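Local coordinates for 3-carboxy-cis,cis-muconate cycloisomerase (Acinetobacter calcoaceticus, PDB 1Q5N), which is a largely helical enzyme, four chains to the assembly, of the superfamily that includes adenylosuccinate lyase, at residues 404-407 / 408-412. Sequence-based numbering, arbitrary orientation.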
loop_
_atom_site.group_PDB
_atom_site.type_symbol
_atom_site.label_atom_id
_atom_site.label_comp_id
_atom_site.label_asym_id
_atom_site.label_seq_id
_atom_site.Cartn_x
_atom_site.Cartn_y
_atom_site.Cartn_z
ATOM N N LYS A 404 -4.089 -22.463 44.967
ATOM C CA LYS A 404 -2.951 -22.178 45.832
ATOM C C LYS A 404 -1.791 -21.901 44.918
ATOM O O LYS A 404 -1.851 -22.248 43.746
ATOM C CB LYS A 404 -2.553 -23.399 46.675
ATOM C CG LYS A 404 -3.514 -23.789 47.768
ATOM C CD LYS A 404 -2.871 -23.529 49.128
ATOM C CE LYS A 404 -3.723 -24.066 50.283
ATOM N NZ LYS A 404 -4.939 -23.174 50.548
ATOM N N HIS A 405 -0.723 -21.322 45.465
ATOM C CA HIS A 405 0.478 -21.071 44.689
ATOM C C HIS A 405 1.108 -22.451 44.380
ATOM O O HIS A 405 1.111 -23.365 45.218
ATOM C CB HIS A 405 1.434 -20.196 45.513
ATOM C CG HIS A 405 2.597 -19.635 44.744
ATOM N ND1 HIS A 405 3.677 -20.404 44.351
ATOM C CD2 HIS A 405 2.846 -18.377 44.294
ATOM C CE1 HIS A 405 4.535 -19.646 43.682
ATOM N NE2 HIS A 405 4.056 -18.413 43.630
ATOM N N LEU A 406 1.638 -22.613 43.177
ATOM C CA LEU A 406 2.266 -23.871 42.837
ATOM C C LEU A 406 3.370 -24.253 43.840
ATOM O O LEU A 406 3.614 -25.441 44.041
ATOM C CB LEU A 406 2.848 -23.827 41.408
ATOM C CG LEU A 406 3.471 -25.138 40.904
ATOM C CD1 LEU A 406 2.419 -26.273 40.771
ATOM C CD2 LEU A 406 4.131 -24.870 39.584
ATOM N N LYS A 407 4.055 -23.273 44.438
ATOM C CA LYS A 407 5.134 -23.608 45.386
ATOM C C LYS A 407 4.529 -24.358 46.599
ATOM O O LYS A 407 5.067 -25.361 47.039
ATOM C CB LYS A 407 5.927 -22.352 45.861
ATOM C CG LYS A 407 7.203 -22.707 46.667
ATOM C CD LYS A 407 8.131 -21.494 46.953
ATOM C CE LYS A 407 7.720 -20.673 48.184
ATOM N NZ LYS A 407 8.478 -19.367 48.235
ATOM N N ASP A 408 3.399 -23.879 47.105
ATOM C CA ASP A 408 2.731 -24.524 48.220
ATOM C C ASP A 408 2.408 -25.965 47.923
ATOM O O ASP A 408 2.581 -26.816 48.792
ATOM C CB ASP A 408 1.459 -23.784 48.581
ATOM C CG ASP A 408 1.747 -22.354 49.011
ATOM O OD1 ASP A 408 2.928 -22.094 49.433
ATOM O OD2 ASP A 408 0.802 -21.507 48.938
ATOM N N ILE A 409 1.992 -26.267 46.696
ATOM C CA ILE A 409 1.640 -27.636 46.357
ATOM C C ILE A 409 2.872 -28.515 46.138
ATOM O O ILE A 409 2.988 -29.615 46.660
ATOM C CB ILE A 409 0.771 -27.692 45.070
ATOM C CG1 ILE A 409 -0.532 -26.951 45.293
ATOM C CG2 ILE A 409 0.590 -29.127 44.613
ATOM C CD1 ILE A 409 -1.297 -27.353 46.512
ATOM N N ILE A 410 3.815 -28.032 45.361
ATOM C CA ILE A 410 4.959 -28.854 45.091
ATOM C C ILE A 410 5.774 -29.158 46.344
ATOM O O ILE A 410 6.312 -30.258 46.464
ATOM C CB ILE A 410 5.824 -28.220 43.961
ATOM C CG1 ILE A 410 6.000 -29.250 42.853
ATOM C CG2 ILE A 410 7.191 -27.821 44.449
ATOM C CD1 ILE A 410 5.632 -28.713 41.534
ATOM N N SER A 411 5.831 -28.213 47.287
ATOM C CA SER A 411 6.629 -28.415 48.504
ATOM C C SER A 411 6.117 -29.525 49.431
ATOM O O SER A 411 6.860 -30.002 50.299
ATOM C CB SER A 411 6.762 -27.111 49.311
ATOM O OG SER A 411 5.509 -26.778 49.873
ATOM N N GLN A 412 4.859 -29.932 49.276
ATOM C CA GLN A 412 4.359 -31.009 50.120
ATOM C C GLN A 412 4.261 -32.351 49.375
ATOM O O GLN A 412 3.654 -33.287 49.859
ATOM C CB GLN A 412 3.034 -30.598 50.802
ATOM C CG GLN A 412 1.779 -30.513 49.936
ATOM C CD GLN A 412 0.751 -29.460 50.462
ATOM O OE1 GLN A 412 -0.420 -29.402 50.016
ATOM N NE2 GLN A 412 1.205 -28.616 51.394
#
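The carboxylate of Asp408 turns back beside CB of His405 at the start of the short helix 406-410. Asp408 CB lies 3.4 Å from His405 O. Asp408 CG stands anti to its own carbonyl carbon (chi1 -61°), which turns the carboxylate back toward the preceding residues. There Asp408 OD2 comes alongside His405 CB at 3.7 Å. The side chains of Lys404 and Asp408 cross at about a right angle, with Lys404 CD 4.2 Å from Asp408 OD2. The ammonium group of Lys404 does not reach the acid. The acid sits in the first turn, where the helix N-terminus probably favours its negative charge.

Lys407 sets its CB against the backbone N of Asp408. From CB its side chain extends and then bends at chi3 (84°). It touches Phe429 on the way, and its NZ forms a salt bridge with Asp426. The backbone N of Lys407 serves the cap: it donates to ND1 of His405, the N-cap residue, at 2.9 Å. ND1 accepts this N-H at the ring edge, the donor lying almost in the ring plane.

The turn itself is held by backbone bonds. Ile410 N reaches Leu406 O at 2.9 Å, and the bond is nearly straight (174°). Ser411 N reaches Lys407 O at 3.0 Å. Ile409 N makes two weak bonds, to His405 O at 3.4 Å and to Leu406 O.

On the buried side, Leu406 CD1 meets Ile410 CD1 at 4.1 Å, and the two side chains cross obliquely. Both also pack on Ala395 of helix 385-402 and on Phe429. Ile409 rests on Ala399 and Glu402 of that same helix. The arrangement is a short helix with a histidine N-cap, packed against a longer helix within the C-terminal adenylosuccinate lyase-type region.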